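Local coordinates for protein phage terminase large subunit (Thermus phage P7426, PDB 4ZNK) that probably acts as the ATP-driven motor that packages viral DNA into empty capsids and as the endonuclease that cuts the genome, this chain being its N-terminal ATPase part, at residues F16-Y21 with E90-V95; R37-L42 with A179-T184; Q67-A72 with A146-V151. All coordinates share one frame; numbering follows the deposited sequence.

Contact 1. Residues F16-Y21 with E90-V95; sequences FELLGY and ERLAEV. With SO4 (sulfate ion), chain B.
The C-terminal end of helix 13-18, closed by a Schellman motif at G20, meets the last turn of helix 75-93 through R91 and L92. R91 NE donates to L18 O at 3.2 Å. The bond is bent, with an N-H...O angle of 141°, and L18 O lies tilted from the guanidinium plane. The R91 chain runs extended from CG to NE, with CG anti to the backbone N (chi1 177°). This reach lays the guanidinium over the other helix end. L19 O sits over the centre of one guanidinium face, 3.5 Å from R91 CZ. G20 N lies over the same face, nearer the rim.

G20 has positive phi, and its N and that of Y21 bond back to E17 O and F16 O. The chain turns toward K22, which binds ADP. A carbonyl-rich helix end probably suits a cationic group. The outer end of R91 meets an anion: NH2 gives a hydrogen bond to O1 of a sulfate at 3.1 Å, near the guanidinium plane. The sulfate, also bound by R84, probably comes from the crystallisation liquor.

Next to the arginine the contact is apolar. L92 CD1 meets L18 CB at 3.7 Å, the side chains crossing at about a right angle. L19 CD2 approaches L92 CB at 4.1 Å. L18 CD2 reaches V95 CG2 more loosely, and L92 also packs on F61 of helix 48-62.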
ATOM      1  N   PHE A  16      13.328   6.433  -7.813  1.00 19.33           N
ATOM      2  CA  PHE A  16      13.659   6.241  -6.397  1.00 19.11           C
ATOM      3  C   PHE A  16      14.655   7.321  -5.951  1.00 23.37           C
ATOM      4  O   PHE A  16      14.509   7.931  -4.884  1.00 22.50           O
ATOM      5  CB  PHE A  16      14.251   4.840  -6.145  1.00 22.01           C
ATOM      6  CG  PHE A  16      13.279   3.695  -6.357  1.00 19.67           C
ATOM      7  CD1 PHE A  16      11.908   3.880  -6.246  1.00 17.90           C
ATOM      8  CD2 PHE A  16      13.746   2.435  -6.661  1.00 19.66           C
ATOM      9  CE1 PHE A  16      11.022   2.825  -6.415  1.00 19.58           C
ATOM     10  CE2 PHE A  16      12.866   1.369  -6.856  1.00 23.31           C
ATOM     11  CZ  PHE A  16      11.503   1.561  -6.736  1.00 18.67           C
ATOM     12  N   GLU A  17      15.682   7.529  -6.768  1.00 20.63           N
ATOM     13  CA  GLU A  17      16.699   8.522  -6.487  1.00 21.93           C
ATOM     14  C   GLU A  17      16.090   9.913  -6.352  1.00 21.85           C
ATOM     15  O   GLU A  17      16.408  10.651  -5.415  1.00 24.61           O
ATOM     16  CB  GLU A  17      17.771   8.514  -7.585  1.00 21.90           C
ATOM     17  CG  GLU A  17      18.943   9.426  -7.270  1.00 33.85           C
ATOM     18  CD  GLU A  17      19.827   9.685  -8.484  1.00 50.86           C
ATOM     19  OE1 GLU A  17      19.965   8.776  -9.330  1.00 45.18           O
ATOM     20  OE2 GLU A  17      20.368  10.806  -8.594  1.00 58.76           O
ATOM     21  N   LEU A  18      15.187  10.280  -7.259  1.00 22.01           N
ATOM     22  CA  LEU A  18      14.573  11.621  -7.194  1.00 20.36           C
ATOM     23  C   LEU A  18      13.762  11.846  -5.913  1.00 20.69           C
ATOM     24  O   LEU A  18      13.564  12.980  -5.467  1.00 27.52           O
ATOM     25  CB  LEU A  18      13.664  11.849  -8.393  1.00 19.07           C
ATOM     26  CG  LEU A  18      14.394  11.941  -9.735  1.00 20.46           C
ATOM     27  CD1 LEU A  18      13.387  11.968 -10.866  1.00 27.63           C
ATOM     28  CD2 LEU A  18      15.281  13.174  -9.773  1.00 24.02           C
ATOM     29  N   LEU A  19      13.257  10.770  -5.348  1.00 20.00           N
ATOM     30  CA  LEU A  19      12.518  10.864  -4.096  1.00 23.35           C
ATOM     31  C   LEU A  19      13.428  10.732  -2.871  1.00 24.09           C
ATOM     32  O   LEU A  19      12.959  10.828  -1.763  1.00 24.39           O
ATOM     33  CB  LEU A  19      11.437   9.783  -4.052  1.00 22.79           C
ATOM     34  CG  LEU A  19      10.239   9.910  -4.981  1.00 22.84           C
ATOM     35  CD1 LEU A  19       9.247   8.784  -4.770  1.00 23.32           C
ATOM     36  CD2 LEU A  19       9.559  11.231  -4.806  1.00 24.22           C
ATOM     37  N   GLY A  20      14.717  10.493  -3.056  1.00 24.34           N
ATOM     38  CA  GLY A  20      15.591  10.189  -1.935  1.00 26.71           C
ATOM     39  C   GLY A  20      15.244   8.897  -1.213  1.00 26.37           C
ATOM     40  O   GLY A  20      15.455   8.750  -0.011  1.00 23.33           O
ATOM     41  N   TYR A  21      14.710   7.940  -1.959  1.00 21.28           N
ATOM     42  CA  TYR A  21      14.196   6.691  -1.404  1.00 19.82           C
ATOM     43  C   TYR A  21      15.135   5.554  -1.722  1.00 23.37           C
ATOM     44  O   TYR A  21      15.472   5.307  -2.879  1.00 20.31           O
ATOM     45  CB  TYR A  21      12.796   6.429  -1.974  1.00 21.39           C
ATOM     46  CG  TYR A  21      12.103   5.126  -1.658  1.00 18.73           C
ATOM     47  CD1 TYR A  21      11.780   4.763  -0.342  1.00 21.22           C
ATOM     48  CD2 TYR A  21      11.659   4.306  -2.683  1.00 19.99           C
ATOM     49  CE1 TYR A  21      11.088   3.598  -0.090  1.00 17.31           C
ATOM     50  CE2 TYR A  21      10.976   3.151  -2.436  1.00 15.12           C
ATOM     51  CZ  TYR A  21      10.683   2.801  -1.129  1.00 16.16           C
ATOM     52  OH  TYR A  21       9.989   1.635  -0.894  1.00 18.04           O
ATOM     53  N   GLU A  90       5.033  16.886  -3.536  1.00 17.64           N
ATOM     54  CA  GLU A  90       5.621  18.219  -3.492  1.00 21.57           C
ATOM     55  C   GLU A  90       7.096  18.159  -3.878  1.00 25.16           C
ATOM     56  O   GLU A  90       7.610  19.042  -4.570  1.00 28.31           O
ATOM     57  CB  GLU A  90       5.478  18.833  -2.108  1.00 23.87           C
ATOM     58  CG  GLU A  90       4.065  19.349  -1.853  1.00 21.99           C
ATOM     59  CD  GLU A  90       3.812  20.720  -2.464  1.00 26.98           C
ATOM     60  OE1 GLU A  90       2.642  21.016  -2.754  1.00 32.81           O
ATOM     61  OE2 GLU A  90       4.768  21.512  -2.645  1.00 28.56           O
ATOM     62  N   ARG A  91       7.777  17.122  -3.416  1.00 24.91           N
ATOM     63  CA  ARG A  91       9.186  16.966  -3.722  1.00 23.67           C
ATOM     64  C   ARG A  91       9.414  16.684  -5.213  1.00 29.49           C
ATOM     65  O   ARG A  91      10.263  17.316  -5.853  1.00 25.28           O
ATOM     66  CB  ARG A  91       9.783  15.849  -2.864  1.00 24.02           C
ATOM     67  CG  ARG A  91      11.224  15.576  -3.187  1.00 26.70           C
ATOM     68  CD  ARG A  91      11.832  14.600  -2.215  1.00 34.80           C
ATOM     69  NE  ARG A  91      13.229  14.333  -2.559  1.00 36.37           N
ATOM     70  CZ  ARG A  91      14.179  14.062  -1.669  1.00 37.57           C
ATOM     71  NH1 ARG A  91      15.420  13.829  -2.069  1.00 34.62           N
ATOM     72  NH2 ARG A  91      13.889  14.017  -0.377  1.00 39.30           N
ATOM     73  N   LEU A  92       8.660  15.740  -5.777  1.00 18.88           N
ATOM     74  CA  LEU A  92       8.909  15.342  -7.149  1.00 24.32           C
ATOM     75  C   LEU A  92       8.493  16.445  -8.124  1.00 23.13           C
ATOM     76  O   LEU A  92       9.106  16.605  -9.171  1.00 24.72           O
ATOM     77  CB  LEU A  92       8.170  14.035  -7.463  1.00 22.85           C
ATOM     78  CG  LEU A  92       8.649  13.240  -8.657  1.00 27.09           C
ATOM     79  CD1 LEU A  92      10.129  12.920  -8.590  1.00 27.89           C
ATOM     80  CD2 LEU A  92       7.839  11.962  -8.745  1.00 24.00           C
ATOM     81  N   ALA A  93       7.465  17.220  -7.781  1.00 21.87           N
ATOM     82  CA  ALA A  93       7.011  18.285  -8.669  1.00 21.10           C
ATOM     83  C   ALA A  93       8.108  19.310  -8.967  1.00 29.31           C
ATOM     84  O   ALA A  93       8.066  19.992 -10.006  1.00 26.12           O
ATOM     85  CB  ALA A  93       5.817  18.964  -8.087  1.00 22.03           C
ATOM     86  N   GLU A  94       9.091  19.415  -8.072  1.00 23.29           N
ATOM     87  CA  GLU A  94      10.202  20.361  -8.263  1.00 29.29           C
ATOM     88  C   GLU A  94      11.013  20.105  -9.527  1.00 28.64           C
ATOM     89  O   GLU A  94      11.631  21.018 -10.051  1.00 26.48           O
ATOM     90  CB  GLU A  94      11.161  20.323  -7.081  1.00 26.83           C
ATOM     91  CG  GLU A  94      10.514  20.712  -5.783  1.00 28.51           C
ATOM     92  CD  GLU A  94      11.490  20.679  -4.610  1.00 44.19           C
ATOM     93  OE1 GLU A  94      11.017  20.664  -3.450  1.00 37.60           O
ATOM     94  OE2 GLU A  94      12.722  20.663  -4.847  1.00 43.60           O
ATOM     95  N   VAL A  95      11.060  18.864  -9.988  1.00 26.07           N
ATOM     96  CA  VAL A  95      11.858  18.557 -11.174  1.00 25.81           C
ATOM     97  C   VAL A  95      10.987  18.142 -12.350  1.00 29.23           C
ATOM     98  O   VAL A  95      11.487  17.612 -13.352  1.00 28.89           O
ATOM     99  CB  VAL A  95      12.915  17.479 -10.878  1.00 31.40           C
ATOM    100  CG1 VAL A  95      13.904  18.018  -9.857  1.00 30.00           C
ATOM    101  CG2 VAL A  95      12.278  16.173 -10.390  1.00 30.44           C
TER
HETATM  102  S   SO4 B 301      11.669  12.887   2.866  1.00 67.42           S
HETATM  103  O1  SO4 B 301      11.659  13.927   1.829  1.00 59.59           O
HETATM  104  O2  SO4 B 301      13.046  12.429   3.025  1.00 53.35           O
HETATM  105  O3  SO4 B 301      11.152  13.424   4.135  1.00 41.07           O
HETATM  106  O4  SO4 B 301      10.843  11.750   2.455  1.00 51.82           O

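Contact 2. Residues R37-L42 with A179-T184; sequences RRVACL and ALIIST
R38 CG lies anti to the carbonyl carbon (chi1 -69°), and L180 CG lies anti to the backbone N (chi1 174°). These torsions bring L180 CD1 to 3.8 Å from R38 CB. A bend at chi3 then turns the guanidinium so that L180 CD1 lies over one of its faces. R38 NE donates to a water oxygen 2.8 Å away, and the water donates to A179 O. That carbonyl oxygen also accepts from R38 N, so A179 O has two donors. The far end of R38 forms a salt bridge with E55, bonds to I30 O and makes a cation-pi contact with W178. A buried arginine is thus tied down along its whole polar end.

The backbones run parallel, 4.7 Å apart at closest approach, with 13° between the strand directions. Four firm bonds join them. R38 N to A179 O and I181 N to R38 O (2.8 Å) are nearly linear. A40 N to I181 O and S183 N to A40 O (3.1 Å) follow. L42 N to S183 O is weak.

A40 CB touches I182 CG2 at 3.9 Å on the face that carries R38 and L180. On the other face the R37 chain bends at chi2 and its CD comes to 4.1 Å from A179 CB. At the end of the pair, T184 CG2 makes a van der Waals contact with L42 O at 3.5 Å.

L42 O accepts a hydrogen bond from K48 NZ of the ADP site, so the pair leads into the nucleotide pocket of this P-loop ATPase. Strand 219-224 bonds to the other edge of strand 37-42. Helix 190-198 packs through F191 on V39, C41, I181 and S183, while I30 of helix 25-32 covers A40 and L180.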
ATOM      1  N   ARG A  37      -2.744  -7.938  -7.839  1.00 18.21           N
ATOM      2  CA  ARG A  37      -3.052  -8.038  -6.412  1.00 16.37           C
ATOM      3  C   ARG A  37      -1.778  -8.361  -5.646  1.00 17.69           C
ATOM      4  O   ARG A  37      -1.276  -9.484  -5.707  1.00 20.63           O
ATOM      5  CB  ARG A  37      -4.110  -9.111  -6.148  1.00 22.77           C
ATOM      6  CG  ARG A  37      -5.407  -8.920  -6.933  1.00 20.88           C
ATOM      7  CD  ARG A  37      -6.213  -7.716  -6.466  1.00 25.55           C
ATOM      8  NE  ARG A  37      -7.450  -7.549  -7.251  1.00 23.57           N
ATOM      9  CZ  ARG A  37      -7.605  -6.734  -8.285  1.00 26.02           C
ATOM     10  NH1 ARG A  37      -6.605  -5.978  -8.717  1.00 24.40           N
ATOM     11  NH2 ARG A  37      -8.774  -6.692  -8.916  1.00 33.15           N
ATOM     12  N   ARG A  38      -1.242  -7.355  -4.968  1.00 18.78           N
ATOM     13  CA  ARG A  38      -0.059  -7.517  -4.144  1.00 12.56           C
ATOM     14  C   ARG A  38      -0.462  -7.472  -2.679  1.00 15.09           C
ATOM     15  O   ARG A  38      -1.140  -6.541  -2.248  1.00 17.33           O
ATOM     16  CB  ARG A  38       0.952  -6.424  -4.434  1.00 17.83           C
ATOM     17  CG  ARG A  38       1.585  -6.549  -5.823  1.00 19.55           C
ATOM     18  CD  ARG A  38       2.495  -5.381  -6.150  1.00 17.28           C
ATOM     19  NE  ARG A  38       1.759  -4.138  -6.358  1.00 19.04           N
ATOM     20  CZ  ARG A  38       2.340  -2.945  -6.509  1.00 16.56           C
ATOM     21  NH1 ARG A  38       3.667  -2.816  -6.481  1.00 21.79           N
ATOM     22  NH2 ARG A  38       1.597  -1.879  -6.687  1.00 18.59           N
ATOM     23  N   VAL A  39      -0.032  -8.468  -1.926  1.00 17.37           N
ATOM     24  CA  VAL A  39      -0.433  -8.603  -0.531  1.00 16.72           C
ATOM     25  C   VAL A  39       0.837  -8.635   0.297  1.00 17.73           C
ATOM     26  O   VAL A  39       1.654  -9.545   0.138  1.00 19.48           O
ATOM     27  CB  VAL A  39      -1.259  -9.864  -0.305  1.00 19.30           C
ATOM     28  CG1 VAL A  39      -1.857  -9.855   1.096  1.00 17.73           C
ATOM     29  CG2 VAL A  39      -2.387  -9.974  -1.323  1.00 16.52           C
ATOM     30  N   ALA A  40       1.031  -7.633   1.150  1.00 17.02           N
ATOM     31  CA  ALA A  40       2.253  -7.545   1.944  1.00 16.50           C
ATOM     32  C   ALA A  40       1.920  -7.634   3.441  1.00 19.01           C
ATOM     33  O   ALA A  40       1.227  -6.783   3.996  1.00 20.00           O
ATOM     34  CB  ALA A  40       2.985  -6.275   1.662  1.00 18.69           C
ATOM     35  N   CYS A  41       2.457  -8.653   4.077  1.00 17.99           N
ATOM     36  CA  CYS A  41       2.244  -8.877   5.510  1.00 17.32           C
ATOM     37  C   CYS A  41       3.585  -8.652   6.176  1.00 13.85           C
ATOM     38  O   CYS A  41       4.416  -9.546   6.219  1.00 21.01           O
ATOM     39  CB  CYS A  41       1.718 -10.275   5.750  1.00 20.53           C
ATOM     40  SG  CYS A  41       1.520 -10.654   7.496  1.00 23.79           S
ATOM     41  N   LEU A  42       3.833  -7.411   6.588  1.00 18.20           N
ATOM     42  CA  LEU A  42       5.130  -7.045   7.121  1.00 22.93           C
ATOM     43  C   LEU A  42       4.980  -6.443   8.489  1.00 21.78           C
ATOM     44  O   LEU A  42       4.021  -5.705   8.747  1.00 17.42           O
ATOM     45  CB  LEU A  42       5.836  -6.022   6.231  1.00 21.00           C
ATOM     46  CG  LEU A  42       5.740  -6.161   4.724  1.00 18.20           C
ATOM     47  CD1 LEU A  42       6.549  -5.039   4.105  1.00 23.24           C
ATOM     48  CD2 LEU A  42       6.245  -7.485   4.241  1.00 19.57           C
ATOM     49  N   ALA A 179      -4.238  -3.403  -6.946  1.00 18.05           N
ATOM     50  CA  ALA A 179      -4.465  -3.170  -5.535  1.00 14.15           C
ATOM     51  C   ALA A 179      -3.252  -3.638  -4.760  1.00 16.70           C
ATOM     52  O   ALA A 179      -2.726  -4.721  -5.012  1.00 17.97           O
ATOM     53  CB  ALA A 179      -5.713  -3.901  -5.040  1.00 18.02           C
ATOM     54  N   LEU A 180      -2.832  -2.813  -3.814  1.00 15.03           N
ATOM     55  CA  LEU A 180      -1.761  -3.151  -2.893  1.00 18.85           C
ATOM     56  C   LEU A 180      -2.415  -3.230  -1.534  1.00 17.76           C
ATOM     57  O   LEU A 180      -2.980  -2.250  -1.044  1.00 18.05           O
ATOM     58  CB  LEU A 180      -0.646  -2.103  -2.944  1.00 18.37           C
ATOM     59  CG  LEU A 180       0.505  -2.208  -1.939  1.00 18.88           C
ATOM     60  CD1 LEU A 180       1.317  -3.463  -2.087  1.00 17.05           C
ATOM     61  CD2 LEU A 180       1.396  -0.977  -2.106  1.00 20.59           C
ATOM     62  N   ILE A 181      -2.356  -4.420  -0.949  1.00 16.93           N
ATOM     63  CA  ILE A 181      -3.106  -4.757   0.243  1.00 17.16           C
ATOM     64  C   ILE A 181      -2.065  -5.029   1.304  1.00 16.95           C
ATOM     65  O   ILE A 181      -1.367  -6.038   1.217  1.00 19.54           O
ATOM     66  CB  ILE A 181      -4.007  -5.982  -0.016  1.00 14.82           C
ATOM     67  CG1 ILE A 181      -4.972  -5.672  -1.173  1.00 20.16           C
ATOM     68  CG2 ILE A 181      -4.752  -6.441   1.260  1.00 19.75           C
ATOM     69  CD1 ILE A 181      -5.733  -6.862  -1.663  1.00 23.99           C
ATOM     70  N   ILE A 182      -1.924  -4.117   2.265  1.00 16.04           N
ATOM     71  CA  ILE A 182      -0.813  -4.181   3.231  1.00 19.16           C
ATOM     72  C   ILE A 182      -1.324  -4.120   4.655  1.00 16.55           C
ATOM     73  O   ILE A 182      -2.273  -3.386   4.964  1.00 17.79           O
ATOM     74  CB  ILE A 182       0.190  -3.033   3.056  1.00 21.04           C
ATOM     75  CG1 ILE A 182      -0.512  -1.693   3.323  1.00 27.30           C
ATOM     76  CG2 ILE A 182       0.748  -3.077   1.670  1.00 27.44           C
ATOM     77  CD1 ILE A 182       0.290  -0.453   3.094  1.00 30.07           C
ATOM     78  N   SER A 183      -0.679  -4.874   5.533  1.00 19.12           N
ATOM     79  CA  SER A 183      -1.153  -4.937   6.901  1.00 17.57           C
ATOM     80  C   SER A 183      -0.191  -5.708   7.756  1.00 18.72           C
ATOM     81  O   SER A 183       0.612  -6.478   7.252  1.00 17.96           O
ATOM     82  CB  SER A 183      -2.535  -5.602   6.937  1.00 18.53           C
ATOM     83  OG  SER A 183      -3.198  -5.397   8.176  1.00 19.90           O
ATOM     84  N   THR A 184      -0.287  -5.495   9.066  1.00 22.07           N
ATOM     85  CA  THR A 184       0.115  -6.502  10.031  1.00 21.83           C
ATOM     86  C   THR A 184      -1.081  -7.442  10.151  1.00 20.82           C
ATOM     87  O   THR A 184      -2.215  -7.001  10.043  1.00 20.04           O
ATOM     88  CB  THR A 184       0.471  -5.892  11.393  1.00 18.99           C
ATOM     89  OG1 THR A 184      -0.624  -5.101  11.857  1.00 20.00           O
ATOM     90  CG2 THR A 184       1.691  -4.999  11.271  1.00 20.30           C
TER
HETATM   91  O   HOH W   1      -0.900  -4.543  -7.236  1.00 18.36           O

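Contact 3. Residues Q67-A72 with A146-V151; sequences QGWIIA and ATLDFV
Strand 67-72 and the start of strand 150-154 run parallel, with G68 paired to F150 and W69 to V151, and W69 N bonds to F150 O at 3.3 Å. Just before the strand, D149 N donates to Q67 O at 2.7 Å in the carbonyl plane. F150 N adds a weak bond to the same oxygen. D149 answers with its side chain: OD2 accepts from Q67 N at 3.0 Å. The donor comes on the anti side, 33° out of the carboxylate plane. OD2 also forms a salt bridge with R175, and OD1 one with R63, so the buried carboxylate is held between two arginines. R175 bonds to Q67 OE1 as well.

F150 and V151 open the predicted Walker B motif, whose strand leads to D154 at the magnesium site. The F150 ring turns one face to G68. CG stands between the backbone N and the carbonyl carbon (chi1 66°), which turns the ring across the neighbouring strand. G68 CA sits 3.7 Å from the centroid of the F150 ring, close to the ring normal, a CH-pi contact.

W69 lies on the opposite face of the sheet. L148 CD1 stands over the five-membered ring of W69, 3.6 Å from its centroid, and the two side chains cross at about a right angle. A146 CB approaches W69 CZ2 at 3.4 Å. Further along, I71 CD1 meets V151 CB at 4.2 Å.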
ATOM      1  N   GLN A  67      -5.952   7.721 -11.410  1.00 16.57           N
ATOM      2  CA  GLN A  67      -6.734   7.982 -10.202  1.00 18.86           C
ATOM      3  C   GLN A  67      -6.652   6.809  -9.247  1.00 17.38           C
ATOM      4  O   GLN A  67      -6.741   5.630  -9.652  1.00 16.67           O
ATOM      5  CB  GLN A  67      -8.198   8.261 -10.555  1.00 19.93           C
ATOM      6  CG  GLN A  67      -8.378   9.449 -11.514  1.00 21.78           C
ATOM      7  CD  GLN A  67      -9.811   9.595 -11.945  1.00 32.87           C
ATOM      8  OE1 GLN A  67     -10.300   8.819 -12.761  1.00 29.19           O
ATOM      9  NE2 GLN A  67     -10.503  10.571 -11.380  1.00 27.91           N
ATOM     10  N   GLY A  68      -6.486   7.116  -7.967  1.00 18.23           N
ATOM     11  CA  GLY A  68      -6.482   6.067  -6.971  1.00 15.85           C
ATOM     12  C   GLY A  68      -6.878   6.541  -5.600  1.00 20.15           C
ATOM     13  O   GLY A  68      -7.009   7.740  -5.359  1.00 18.40           O
ATOM     14  N   TRP A  69      -7.058   5.568  -4.713  1.00 16.11           N
ATOM     15  CA  TRP A  69      -7.426   5.788  -3.334  1.00 19.56           C
ATOM     16  C   TRP A  69      -6.466   5.080  -2.424  1.00 18.11           C
ATOM     17  O   TRP A  69      -5.953   4.019  -2.786  1.00 16.88           O
ATOM     18  CB  TRP A  69      -8.808   5.229  -3.002  1.00 20.13           C
ATOM     19  CG  TRP A  69      -9.992   5.907  -3.601  1.00 20.57           C
ATOM     20  CD1 TRP A  69     -10.030   7.096  -4.272  1.00 26.82           C
ATOM     21  CD2 TRP A  69     -11.330   5.410  -3.583  1.00 18.19           C
ATOM     22  NE1 TRP A  69     -11.319   7.365  -4.672  1.00 23.96           N
ATOM     23  CE2 TRP A  69     -12.137   6.353  -4.250  1.00 23.60           C
ATOM     24  CE3 TRP A  69     -11.922   4.256  -3.071  1.00 22.12           C
ATOM     25  CZ2 TRP A  69     -13.515   6.172  -4.421  1.00 23.86           C
ATOM     26  CZ3 TRP A  69     -13.294   4.088  -3.228  1.00 27.82           C
ATOM     27  CH2 TRP A  69     -14.067   5.040  -3.901  1.00 22.38           C
ATOM     28  N   ILE A  70      -6.255   5.645  -1.238  1.00 18.38           N
ATOM     29  CA  ILE A  70      -5.761   4.867  -0.109  1.00 19.55           C
ATOM     30  C   ILE A  70      -6.943   4.767   0.854  1.00 16.00           C
ATOM     31  O   ILE A  70      -7.569   5.771   1.207  1.00 19.63           O
ATOM     32  CB  ILE A  70      -4.493   5.473   0.569  1.00 16.31           C
ATOM     33  CG1 ILE A  70      -4.038   4.609   1.760  1.00 20.39           C
ATOM     34  CG2 ILE A  70      -4.696   6.927   0.965  1.00 16.02           C
ATOM     35  CD1 ILE A  70      -4.734   4.903   3.117  1.00 17.55           C
ATOM     36  N   ILE A  71      -7.286   3.533   1.194  1.00 16.35           N
ATOM     37  CA  ILE A  71      -8.370   3.235   2.136  1.00 17.31           C
ATOM     38  C   ILE A  71      -7.790   2.598   3.388  1.00 17.21           C
ATOM     39  O   ILE A  71      -7.025   1.632   3.306  1.00 19.63           O
ATOM     40  CB  ILE A  71      -9.428   2.283   1.532  1.00 17.87           C
ATOM     41  CG1 ILE A  71      -9.906   2.828   0.182  1.00 25.73           C
ATOM     42  CG2 ILE A  71     -10.629   2.147   2.482  1.00 24.16           C
ATOM     43  CD1 ILE A  71      -9.734   1.848  -0.945  1.00 42.48           C
ATOM     44  N   ALA A  72      -8.157   3.146   4.538  1.00 19.19           N
ATOM     45  CA  ALA A  72      -7.761   2.600   5.839  1.00 18.85           C
ATOM     46  C   ALA A  72      -9.018   2.417   6.711  1.00 23.72           C
ATOM     47  O   ALA A  72     -10.103   2.851   6.320  1.00 20.72           O
ATOM     48  CB  ALA A  72      -6.745   3.527   6.501  1.00 18.95           C
ATOM     49  N   ALA A 146     -16.745   4.888  -8.098  1.00 32.06           N
ATOM     50  CA  ALA A 146     -15.580   5.473  -8.733  1.00 29.87           C
ATOM     51  C   ALA A 146     -14.983   4.538  -9.784  1.00 25.98           C
ATOM     52  O   ALA A 146     -15.256   3.341  -9.797  1.00 27.36           O
ATOM     53  CB  ALA A 146     -14.535   5.810  -7.669  1.00 37.59           C
ATOM     54  N   THR A 147     -14.161   5.116 -10.652  1.00 22.65           N
ATOM     55  CA  THR A 147     -13.378   4.392 -11.644  1.00 21.28           C
ATOM     56  C   THR A 147     -11.911   4.709 -11.392  1.00 22.27           C
ATOM     57  O   THR A 147     -11.522   5.867 -11.480  1.00 24.61           O
ATOM     58  CB  THR A 147     -13.784   4.813 -13.077  1.00 25.03           C
ATOM     59  OG1 THR A 147     -15.162   4.483 -13.289  1.00 27.00           O
ATOM     60  CG2 THR A 147     -12.912   4.148 -14.109  1.00 26.38           C
ATOM     61  N   LEU A 148     -11.111   3.688 -11.070  1.00 20.39           N
ATOM     62  CA  LEU A 148      -9.771   3.901 -10.519  1.00 22.49           C
ATOM     63  C   LEU A 148      -8.709   3.053 -11.206  1.00 17.34           C
ATOM     64  O   LEU A 148      -8.983   1.962 -11.667  1.00 19.38           O
ATOM     65  CB  LEU A 148      -9.753   3.583  -9.005  1.00 19.78           C
ATOM     66  CG  LEU A 148     -10.643   4.437  -8.115  1.00 21.96           C
ATOM     67  CD1 LEU A 148     -10.506   4.008  -6.663  1.00 18.82           C
ATOM     68  CD2 LEU A 148     -10.310   5.892  -8.239  1.00 18.93           C
ATOM     69  N   ASP A 149      -7.493   3.583 -11.253  1.00 19.67           N
ATOM     70  CA  ASP A 149      -6.320   2.839 -11.691  1.00 18.43           C
ATOM     71  C   ASP A 149      -5.698   2.004 -10.584  1.00 18.86           C
ATOM     72  O   ASP A 149      -5.108   0.966 -10.858  1.00 18.12           O
ATOM     73  CB  ASP A 149      -5.247   3.790 -12.224  1.00 15.15           C
ATOM     74  CG  ASP A 149      -5.673   4.493 -13.485  1.00 24.44           C
ATOM     75  OD1 ASP A 149      -5.297   4.007 -14.565  1.00 25.52           O
ATOM     76  OD2 ASP A 149      -6.366   5.528 -13.391  1.00 23.16           O
ATOM     77  N   PHE A 150      -5.781   2.469  -9.346  1.00 15.80           N
ATOM     78  CA  PHE A 150      -5.136   1.748  -8.257  1.00 14.02           C
ATOM     79  C   PHE A 150      -5.801   2.035  -6.919  1.00 16.85           C
ATOM     80  O   PHE A 150      -6.397   3.099  -6.724  1.00 17.58           O
ATOM     81  CB  PHE A 150      -3.638   2.094  -8.174  1.00 13.57           C
ATOM     82  CG  PHE A 150      -3.341   3.559  -7.787  1.00 19.50           C
ATOM     83  CD1 PHE A 150      -2.973   3.895  -6.493  1.00 17.66           C
ATOM     84  CD2 PHE A 150      -3.395   4.569  -8.730  1.00 16.35           C
ATOM     85  CE1 PHE A 150      -2.686   5.231  -6.145  1.00 18.43           C
ATOM     86  CE2 PHE A 150      -3.099   5.901  -8.403  1.00 17.75           C
ATOM     87  CZ  PHE A 150      -2.749   6.229  -7.111  1.00 19.47           C
ATOM     88  N   VAL A 151      -5.706   1.069  -6.013  1.00 18.78           N
ATOM     89  CA  VAL A 151      -6.096   1.272  -4.626  1.00 20.56           C
ATOM     90  C   VAL A 151      -5.025   0.702  -3.711  1.00 16.75           C
ATOM     91  O   VAL A 151      -4.403  -0.324  -4.021  1.00 18.72           O
ATOM     92  CB  VAL A 151      -7.463   0.608  -4.264  1.00 18.21           C
ATOM     93  CG1 VAL A 151      -8.605   1.247  -5.045  1.00 20.26           C
ATOM     94  CG2 VAL A 151      -7.410  -0.896  -4.473  1.00 21.71           C
TER

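In the fold
Contacts 2 and 3 are buried in one sheet. Strands 150-154 and 178-183 are neighbours in it, and the contacts touch: L180 N lies 2.9 Å from V151 O, a probable hydrogen bond. Contact 1 is partly buried and takes no part in the strand pairing, though the end of helix 75-93 touches edge strand 99-104. That helix follows strand 67-72 of contact 3. The centres of contacts 1 and 2 are about 24 Å apart. The sheet contacts rest on backbone hydrogen bonds between parallel strands, with a carboxylate adding to them in contact 3. Buried charges there are held by salt bridges. Contact 1 has no backbone-to-backbone bond; an arginine serves a helix end and a sulfate.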